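Side-chain contact in CsuC (Acinetobacter baumannii, PDB 6FJY), which probably acts as the periplasmic chaperone of archaic Csu pili, holding subunits such as the tip adhesin CsuE by donor-strand complementation before assembly: residues 52-57 with 86-91. Numbering follows the deposited sequence.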
ATOM      1  N   GLN A  52      -9.372   9.177  18.507  1.00 64.97           N
ATOM      2  CA  GLN A  52      -9.377  10.356  17.662  1.00 58.94           C
ATOM      3  C   GLN A  52     -10.588  10.314  16.731  1.00 62.34           C
ATOM      4  O   GLN A  52     -11.048   9.235  16.342  1.00 40.56           O
ATOM      5  CB  GLN A  52      -8.053  10.419  16.891  1.00 55.39           C
ATOM      6  CG  GLN A  52      -8.064  11.205  15.615  1.00 69.80           C
ATOM      7  CD  GLN A  52      -8.421  10.369  14.414  1.00 58.26           C
ATOM      8  OE1 GLN A  52      -8.438  10.870  13.305  1.00 68.96           O
ATOM      9  NE2 GLN A  52      -8.698   9.087  14.625  1.00 61.67           N
ATOM     10  N   SER A  53     -11.105  11.502  16.397  1.00 72.70           N
ATOM     11  CA  SER A  53     -12.220  11.661  15.464  1.00 68.51           C
ATOM     12  C   SER A  53     -11.840  12.425  14.202  1.00 56.87           C
ATOM     13  O   SER A  53     -12.729  12.812  13.435  1.00 48.14           O
ATOM     14  CB  SER A  53     -13.396  12.364  16.156  1.00 62.51           C
ATOM     15  OG  SER A  53     -13.748  11.682  17.345  1.00 67.79           O
ATOM     16  N   GLU A  54     -10.554  12.702  13.997  1.00 62.69           N
ATOM     17  CA  GLU A  54     -10.129  13.495  12.844  1.00 68.20           C
ATOM     18  C   GLU A  54     -10.176  12.670  11.569  1.00 67.12           C
ATOM     19  O   GLU A  54     -10.509  13.189  10.493  1.00 49.68           O
ATOM     20  CB  GLU A  54      -8.715  14.030  13.064  1.00 63.00           C
ATOM     21  CG  GLU A  54      -8.540  14.820  14.350  1.00 58.01           C
ATOM     22  CD  GLU A  54      -7.073  15.036  14.697  1.00 67.59           C
ATOM     23  OE1 GLU A  54      -6.205  14.508  13.965  1.00 64.46           O
ATOM     24  OE2 GLU A  54      -6.789  15.736  15.696  1.00 62.83           O
ATOM     25  N   ILE A  55      -9.796  11.397  11.675  1.00 64.39           N
ATOM     26  CA  ILE A  55      -9.858  10.428  10.589  1.00 55.72           C
ATOM     27  C   ILE A  55     -10.846   9.348  10.992  1.00 55.31           C
ATOM     28  O   ILE A  55     -10.618   8.602  11.954  1.00 38.10           O
ATOM     29  CB  ILE A  55      -8.481   9.822  10.284  1.00 51.15           C
ATOM     30  CG1 ILE A  55      -7.515  10.914   9.861  1.00 58.29           C
ATOM     31  CG2 ILE A  55      -8.601   8.785   9.188  1.00 59.70           C
ATOM     32  CD1 ILE A  55      -8.035  11.707   8.712  1.00 68.74           C
ATOM     33  N   ILE A  56     -11.938   9.255  10.253  1.00 52.53           N
ATOM     34  CA  ILE A  56     -13.017   8.342  10.597  1.00 59.90           C
ATOM     35  C   ILE A  56     -12.988   7.180   9.609  1.00 60.75           C
ATOM     36  O   ILE A  56     -13.115   7.398   8.396  1.00 59.77           O
ATOM     37  CB  ILE A  56     -14.369   9.068  10.613  1.00 59.74           C
ATOM     38  CG1 ILE A  56     -14.295  10.203  11.643  1.00 60.90           C
ATOM     39  CG2 ILE A  56     -15.483   8.109  11.019  1.00 48.97           C
ATOM     40  CD1 ILE A  56     -15.570  10.989  11.823  1.00 67.21           C
ATOM     41  N   PRO A  57     -12.767   5.947  10.065  1.00 66.83           N
ATOM     42  CA  PRO A  57     -12.806   4.799   9.143  1.00 51.49           C
ATOM     43  C   PRO A  57     -14.234   4.373   8.882  1.00 55.66           C
ATOM     44  O   PRO A  57     -15.077   4.355   9.785  1.00 44.06           O
ATOM     45  CB  PRO A  57     -12.049   3.706   9.901  1.00 47.74           C
ATOM     46  CG  PRO A  57     -12.343   4.027  11.360  1.00 55.78           C
ATOM     47  CD  PRO A  57     -12.438   5.550  11.449  1.00 52.27           C
ATOM     48  N   GLN A  86       0.328  15.001   9.930  1.00 53.55           N
ATOM     49  CA  GLN A  86      -0.292  14.328  11.070  1.00 49.89           C
ATOM     50  C   GLN A  86      -0.125  12.817  10.942  1.00 47.96           C
ATOM     51  O   GLN A  86      -0.350  12.240   9.868  1.00 36.27           O
ATOM     52  CB  GLN A  86      -1.780  14.657  11.181  1.00 54.66           C
ATOM     53  CG  GLN A  86      -2.110  16.120  11.288  1.00 78.56           C
ATOM     54  CD  GLN A  86      -1.716  16.734  12.622  1.00 79.14           C
ATOM     55  OE1 GLN A  86      -1.334  16.035  13.561  1.00 79.95           O
ATOM     56  NE2 GLN A  86      -1.808  18.052  12.703  1.00 81.70           N
ATOM     57  N   SER A  87       0.267  12.189  12.042  1.00 56.53           N
ATOM     58  CA  SER A  87       0.583  10.773  12.085  1.00 57.28           C
ATOM     59  C   SER A  87      -0.535  10.019  12.788  1.00 51.83           C
ATOM     60  O   SER A  87      -1.111  10.508  13.761  1.00 35.60           O
ATOM     61  CB  SER A  87       1.906  10.549  12.809  1.00 65.28           C
ATOM     62  OG  SER A  87       2.917  11.354  12.227  1.00 67.60           O
ATOM     63  N   TYR A  88      -0.848   8.832  12.282  1.00 55.42           N
ATOM     64  CA  TYR A  88      -1.895   7.998  12.841  1.00 47.15           C
ATOM     65  C   TYR A  88      -1.470   6.543  12.695  1.00 54.94           C
ATOM     66  O   TYR A  88      -0.583   6.215  11.902  1.00 37.96           O
ATOM     67  CB  TYR A  88      -3.229   8.205  12.119  1.00 43.72           C
ATOM     68  CG  TYR A  88      -3.724   9.618  12.069  1.00 48.65           C
ATOM     69  CD1 TYR A  88      -3.300  10.479  11.058  1.00 43.83           C
ATOM     70  CD2 TYR A  88      -4.647  10.089  12.991  1.00 51.98           C
ATOM     71  CE1 TYR A  88      -3.757  11.772  10.983  1.00 60.03           C
ATOM     72  CE2 TYR A  88      -5.117  11.389  12.918  1.00 62.88           C
ATOM     73  CZ  TYR A  88      -4.660  12.226  11.913  1.00 61.48           C
ATOM     74  OH  TYR A  88      -5.113  13.515  11.841  1.00 52.58           O
ATOM     75  N   ARG A  89      -2.145   5.653  13.420  1.00 55.50           N
ATOM     76  CA  ARG A  89      -1.965   4.215  13.237  1.00 49.79           C
ATOM     77  C   ARG A  89      -3.318   3.648  12.864  1.00 46.42           C
ATOM     78  O   ARG A  89      -4.298   3.863  13.587  1.00 45.62           O
ATOM     79  CB  ARG A  89      -1.453   3.513  14.496  1.00 44.92           C
ATOM     80  CG  ARG A  89      -0.079   3.974  15.009  1.00 66.14           C
ATOM     81  CD  ARG A  89       1.098   3.693  14.093  1.00 70.23           C
ATOM     82  NE  ARG A  89       1.322   2.280  13.844  1.00 66.72           N
ATOM     83  CZ  ARG A  89       2.430   1.793  13.301  1.00 65.41           C
ATOM     84  NH1 ARG A  89       3.425   2.602  12.958  1.00 63.25           N
ATOM     85  NH2 ARG A  89       2.539   0.495  13.088  1.00 77.58           N
ATOM     86  N   LEU A  90      -3.377   2.969  11.720  1.00 55.34           N
ATOM     87  CA  LEU A  90      -4.541   2.185  11.335  1.00 48.93           C
ATOM     88  C   LEU A  90      -4.403   0.801  11.962  1.00 51.55           C
ATOM     89  O   LEU A  90      -3.374   0.138  11.779  1.00 33.36           O
ATOM     90  CB  LEU A  90      -4.630   2.088   9.815  1.00 53.99           C
ATOM     91  CG  LEU A  90      -5.618   1.073   9.246  1.00 46.03           C
ATOM     92  CD1 LEU A  90      -7.013   1.380   9.698  1.00 37.77           C
ATOM     93  CD2 LEU A  90      -5.533   1.009   7.731  1.00 45.65           C
ATOM     94  N   ILE A  91      -5.418   0.380  12.722  1.00 56.32           N
ATOM     95  CA  ILE A  91      -5.408  -0.912  13.404  1.00 56.88           C
ATOM     96  C   ILE A  91      -6.597  -1.729  12.912  1.00 46.00           C
ATOM     97  O   ILE A  91      -7.757  -1.389  13.192  1.00 33.49           O
ATOM     98  CB  ILE A  91      -5.456  -0.776  14.930  1.00 65.24           C
ATOM     99  CG1 ILE A  91      -4.308   0.078  15.463  1.00 57.44           C
ATOM    100  CG2 ILE A  91      -5.381  -2.166  15.552  1.00 66.88           C
ATOM    101  CD1 ILE A  91      -2.963  -0.529  15.250  1.00 68.43           C
TER
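Q52 lies beside the ring of Y88 at the start of the 52-57 segment, with CG near the ring plane at the edge and 4.0 Å from Y88 CE2. The bend of its chain beyond CG (chi2 -90°) brings the amide carbon CD within 3.8 Å of Y88 CE2, although the orientation of the terminal amide is doubtful in this model. E54 supplies the polar link. Extended beyond CG (chi2 166°), it presents its carboxylate to the end of the tyrosine, and Y88 OH donates a short hydrogen bond of 2.6 Å to E54 OE1; the hydroxyl lies almost in line with the C-O bond of the acceptor. The carboxylate stands almost perpendicular to the ring, while E54 OE2 is engaged in a salt bridge with K39 of strand 31-41; the two oxygens thus have separate partners, which should fix the rotation of the group. I55 follows, with CG1 lying over one ring face, displaced toward the rim. This atom sits 3.9 Å from the ring centroid and 18° off the normal, a CH-pi contact, and approaches Y88 CZ at 3.8 Å. The tyrosine is therefore held at its hydroxyl and across a face, with L80 and A122 also touching it. Strands 55-64 and 85-95 both pair with strand 31-41 and not with each other; I55 meets Y88 between them, while Q52 and E54 reach the tyrosine from the loop that precedes strand 55-64, within the Ig-like beta sandwich that forms the PapD-like N-terminal domain of pilus chaperones.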